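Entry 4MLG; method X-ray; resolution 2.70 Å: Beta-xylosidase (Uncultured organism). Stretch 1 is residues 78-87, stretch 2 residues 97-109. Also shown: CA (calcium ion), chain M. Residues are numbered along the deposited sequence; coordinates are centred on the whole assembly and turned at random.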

# COMPACT_ATOMS: atom_id res chain seq x y z
N TRP A 78 -0.05 -11.62 4.66
CA TRP A 78 -0.31 -10.52 3.74
C TRP A 78 0.38 -10.74 2.40
O TRP A 78 0.45 -9.83 1.57
N ALA A 79 0.86 -11.96 2.18
CA ALA A 79 1.70 -12.26 1.03
C ALA A 79 1.03 -12.07 -0.32
O ALA A 79 -0.12 -12.46 -0.53
N GLY A 80 1.78 -11.47 -1.24
CA GLY A 80 1.39 -11.39 -2.64
C GLY A 80 2.34 -12.26 -3.44
O GLY A 80 2.01 -13.40 -3.76
N ARG A 81 3.52 -11.74 -3.73
CA ARG A 81 4.54 -12.49 -4.45
C ARG A 81 5.93 -11.86 -4.33
O ARG A 81 6.07 -10.70 -3.96
N GLN A 82 6.95 -12.67 -4.63
CA GLN A 82 8.34 -12.22 -4.75
C GLN A 82 9.00 -11.80 -3.43
O GLN A 82 8.91 -10.65 -3.02
N LEU A 83 9.68 -12.75 -2.79
CA LEU A 83 10.52 -12.47 -1.63
C LEU A 83 11.91 -12.07 -2.09
O LEU A 83 12.70 -12.92 -2.49
N TRP A 84 12.21 -10.78 -2.04
CA TRP A 84 13.50 -10.30 -2.52
C TRP A 84 14.54 -10.18 -1.39
O TRP A 84 14.41 -10.84 -0.36
N ASP A 85 15.56 -9.35 -1.61
CA ASP A 85 16.69 -9.25 -0.68
C ASP A 85 16.29 -8.84 0.74
O ASP A 85 15.78 -7.75 0.95
N SER A 86 16.56 -9.72 1.70
CA SER A 86 16.22 -9.46 3.10
C SER A 86 17.46 -9.15 3.95
O SER A 86 18.59 -9.24 3.46
N ASP A 87 17.24 -8.81 5.21
CA ASP A 87 18.33 -8.56 6.15
C ASP A 87 17.87 -8.86 7.58
O ASP A 87 16.68 -8.81 7.89
N MET A 97 13.99 -10.44 11.19
CA MET A 97 14.22 -10.52 9.75
C MET A 97 13.33 -9.53 9.00
O MET A 97 12.11 -9.55 9.15
N TYR A 98 13.94 -8.68 8.18
CA TYR A 98 13.20 -7.71 7.40
C TYR A 98 13.19 -8.08 5.93
O TYR A 98 14.22 -8.01 5.25
N PHE A 99 12.03 -8.50 5.43
CA PHE A 99 11.91 -8.97 4.06
C PHE A 99 11.02 -8.06 3.22
O PHE A 99 10.00 -7.56 3.69
N PRO A 100 11.42 -7.83 1.96
CA PRO A 100 10.60 -7.11 0.99
C PRO A 100 9.65 -8.07 0.28
O PRO A 100 10.03 -9.21 0.01
N LEU A 101 8.44 -7.61 -0.00
CA LEU A 101 7.43 -8.47 -0.62
C LEU A 101 6.28 -7.62 -1.13
O LEU A 101 5.75 -6.78 -0.41
N LYS A 102 5.91 -7.83 -2.39
CA LYS A 102 4.75 -7.16 -2.94
C LYS A 102 3.52 -7.66 -2.20
O LYS A 102 3.37 -8.86 -1.98
N ASP A 103 2.66 -6.73 -1.79
CA ASP A 103 1.42 -7.11 -1.12
C ASP A 103 0.42 -7.66 -2.14
O ASP A 103 0.77 -7.93 -3.29
N GLN A 104 -0.83 -7.81 -1.72
CA GLN A 104 -1.85 -8.35 -2.61
C GLN A 104 -2.32 -7.32 -3.63
O GLN A 104 -3.22 -7.58 -4.42
N ASN A 105 -1.68 -6.15 -3.61
CA ASN A 105 -1.92 -5.12 -4.61
C ASN A 105 -0.69 -4.91 -5.48
O ASN A 105 -0.57 -3.89 -6.17
N ASP A 106 0.23 -5.87 -5.44
CA ASP A 106 1.50 -5.80 -6.16
C ASP A 106 2.32 -4.55 -5.82
O ASP A 106 3.06 -4.04 -6.66
N ILE A 107 2.18 -4.06 -4.60
CA ILE A 107 2.98 -2.94 -4.13
C ILE A 107 4.02 -3.45 -3.13
O ILE A 107 3.67 -4.12 -2.16
N PHE A 108 5.29 -3.13 -3.38
CA PHE A 108 6.36 -3.62 -2.52
C PHE A 108 6.27 -3.04 -1.11
O PHE A 108 6.28 -1.83 -0.92
N ARG A 109 6.17 -3.94 -0.13
CA ARG A 109 6.15 -3.56 1.27
C ARG A 109 7.27 -4.31 1.98
O ARG A 109 7.92 -5.17 1.39

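The strongest polar link between the two stretches is the salt bridge of Arg81 with Asp106. Arg81, chi1 p and then extended through chi2 and chi3 (both t), brings its guanidinium edge to the carboxylate, so that NE donates to Asp106 OD1 at 2.7 Å and NH2 donates to Asp106 OD2 at 3.0 Å. One face of the same guanidinium is covered by Lys102 CD. Lys102 (chi1 m, then all t) runs alongside, which leaves two like charges close, with Lys102 NZ 3.4 Å from Arg81 NH2. A water accepts from Lys102 NZ at 3.2 Å and from Gln82 NE2 at 2.5 Å, joining the two side chains. Gln82 (chi1 m, chi2 t) also places OE1 3.2 Å from Lys102 CD.

Asp103 (chi1 p) has its CB sideways and its carboxylate leading away from the first stretch, toward its own loop. Its OD1 accepts from Asn105 N at 2.9 Å and Ile107 N at 2.8 Å, bracing the type I turn from Asp103 to Asp106, while OD2 takes a weak, salt-bridging bond from Arg109 NE at 3.5 Å. A second water joins Trp78 O (2.7 Å) to Gln104 N (3.0 Å). Asp85 (chi1 t) points away from the second stretch and binds the calcium ion through OD2 at 2.4 Å.

Leu83 and Leu101 share one face of the sheet, Arg81 and Lys102 the other. Trp78 dominates the apolar packing. Its CB points sideways, but its p rotamer carries the indole to Leu101 (chi1 t, chi2 p), whose CD2 sits over the six-membered ring, 4.0 Å from its centroid; Asp103 CB lies at the ring edge, and Trp78 CZ2 meets Phe99 CE1 at 3.6 Å. Leu83 (chi1 m, chi2 t) extends this cluster, its CD2 lying 3.6 Å from Phe99 CD1 and 3.8 Å from Leu101 CD1. Separately, Trp84 (chi1 m) rests its CB 3.7 Å from Pro100 CG, and Trp84 CD2 lies 3.4 Å from Phe108 CZ, the two ring planes oblique at 48°.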

# COMPACT_ATOMS: atom_id res chain seq x y z
CB TRP A 78 0.14 -9.19 4.34
CG TRP A 78 1.62 -9.10 4.60
CD1 TRP A 78 2.29 -9.58 5.69
CD2 TRP A 78 2.60 -8.48 3.76
NE1 TRP A 78 3.63 -9.31 5.57
CE2 TRP A 78 3.85 -8.63 4.40
CE3 TRP A 78 2.55 -7.81 2.54
CZ2 TRP A 78 5.03 -8.14 3.85
CZ3 TRP A 78 3.73 -7.33 1.99
CH2 TRP A 78 4.95 -7.49 2.65
CB ALA A 79 2.27 -13.67 1.14
CB ARG A 81 4.16 -12.63 -5.93
CG ARG A 81 3.95 -11.31 -6.65
CD ARG A 81 3.35 -11.53 -8.02
NE ARG A 81 3.10 -10.28 -8.74
CZ ARG A 81 3.91 -9.79 -9.67
NH1 ARG A 81 5.02 -10.44 -10.00
NH2 ARG A 81 3.61 -8.64 -10.27
CB GLN A 82 8.46 -11.11 -5.80
CG GLN A 82 8.10 -11.55 -7.21
CD GLN A 82 7.91 -10.39 -8.17
OE1 GLN A 82 7.07 -9.53 -7.96
NE2 GLN A 82 8.71 -10.37 -9.23
CB LEU A 83 10.63 -13.71 -0.74
CG LEU A 83 9.57 -13.94 0.33
CD1 LEU A 83 9.90 -15.19 1.13
CD2 LEU A 83 9.47 -12.72 1.24
CB TRP A 84 13.33 -8.99 -3.30
CG TRP A 84 12.70 -9.19 -4.66
CD1 TRP A 84 12.19 -10.36 -5.16
CD2 TRP A 84 12.54 -8.21 -5.70
NE1 TRP A 84 11.72 -10.16 -6.43
CE2 TRP A 84 11.92 -8.85 -6.79
CE3 TRP A 84 12.86 -6.85 -5.81
CZ2 TRP A 84 11.61 -8.19 -7.97
CZ3 TRP A 84 12.55 -6.19 -6.98
CH2 TRP A 84 11.93 -6.86 -8.05
CB ASP A 85 17.73 -8.27 -1.22
CG ASP A 85 18.86 -8.02 -0.24
OD1 ASP A 85 19.35 -8.99 0.38
OD2 ASP A 85 19.26 -6.85 -0.10
CB SER A 86 15.48 -10.65 3.69
OG SER A 86 16.27 -11.83 3.62
CB ASP A 87 18.84 -7.12 6.03
CG ASP A 87 20.14 -6.89 6.79
OD1 ASP A 87 20.78 -7.89 7.19
OD2 ASP A 87 20.53 -5.72 6.97
CB MET A 97 13.98 -11.94 9.23
CG MET A 97 14.03 -12.05 7.72
SD MET A 97 13.75 -13.73 7.13
CE MET A 97 15.15 -14.58 7.84
CB TYR A 98 13.77 -6.30 7.60
CG TYR A 98 13.60 -5.78 9.01
CD1 TYR A 98 12.54 -4.94 9.33
CD2 TYR A 98 14.49 -6.13 10.02
CE1 TYR A 98 12.38 -4.46 10.62
CE2 TYR A 98 14.33 -5.65 11.31
CZ TYR A 98 13.27 -4.82 11.60
OH TYR A 98 13.12 -4.35 12.88
CB PHE A 99 11.35 -10.40 4.04
CG PHE A 99 10.00 -10.54 4.71
CD1 PHE A 99 8.83 -10.40 3.98
CD2 PHE A 99 9.91 -10.82 6.06
CE1 PHE A 99 7.60 -10.52 4.58
CE2 PHE A 99 8.68 -10.94 6.67
CZ PHE A 99 7.52 -10.80 5.93
CB PRO A 100 11.63 -6.56 0.02
CG PRO A 100 12.72 -7.56 0.03
CD PRO A 100 12.75 -8.16 1.42
CB LEU A 101 6.91 -9.49 0.40
CG LEU A 101 5.90 -10.53 -0.08
CD1 LEU A 101 6.58 -11.62 -0.89
CD2 LEU A 101 5.17 -11.14 1.11
CB LYS A 102 4.61 -7.45 -4.44
CG LYS A 102 5.69 -6.83 -5.32
CD LYS A 102 5.37 -7.06 -6.79
CE LYS A 102 6.38 -6.38 -7.70
NZ LYS A 102 6.05 -6.64 -9.13
CB ASP A 103 0.82 -5.93 -0.36
CG ASP A 103 0.67 -4.68 -1.21
OD1 ASP A 103 0.60 -4.81 -2.45
OD2 ASP A 103 0.61 -3.58 -0.64
CB GLN A 104 -3.01 -8.91 -1.79
CG GLN A 104 -2.59 -10.06 -0.89
CD GLN A 104 -3.65 -10.44 0.12
OE1 GLN A 104 -4.80 -10.00 0.03
NE2 GLN A 104 -3.27 -11.26 1.09
CB ASN A 105 -2.32 -3.81 -3.94
CG ASN A 105 -3.60 -3.93 -3.13
OD1 ASN A 105 -3.61 -3.76 -1.91
ND2 ASN A 105 -4.70 -4.22 -3.82
CB ASP A 106 1.30 -5.92 -7.68
CG ASP A 106 1.42 -7.35 -8.17
OD1 ASP A 106 1.96 -8.20 -7.43
OD2 ASP A 106 0.99 -7.63 -9.31
CB ILE A 107 2.11 -1.87 -3.45
CG1 ILE A 107 1.01 -1.40 -4.41
CG2 ILE A 107 2.96 -0.69 -3.00
CD1 ILE A 107 0.10 -0.33 -3.83
CB PHE A 108 7.74 -3.35 -3.13
CG PHE A 108 8.38 -4.57 -3.73
CD1 PHE A 108 8.75 -5.64 -2.92
CD2 PHE A 108 8.62 -4.65 -5.09
CE1 PHE A 108 9.34 -6.77 -3.47
CE2 PHE A 108 9.21 -5.78 -5.64
CZ PHE A 108 9.57 -6.84 -4.83
CB ARG A 109 4.81 -3.90 1.91
CG ARG A 109 3.60 -3.25 1.25
CD ARG A 109 3.64 -1.73 1.38
NE ARG A 109 2.36 -1.12 1.03
CZ ARG A 109 2.11 0.18 1.08
NH1 ARG A 109 3.07 1.02 1.46
NH2 ARG A 109 0.92 0.65 0.74
CA CA M . 21.31 -6.45 0.98
O HOH W 1 -1.39 -7.91 1.21
O HOH W 2 8.14 -8.47 -10.73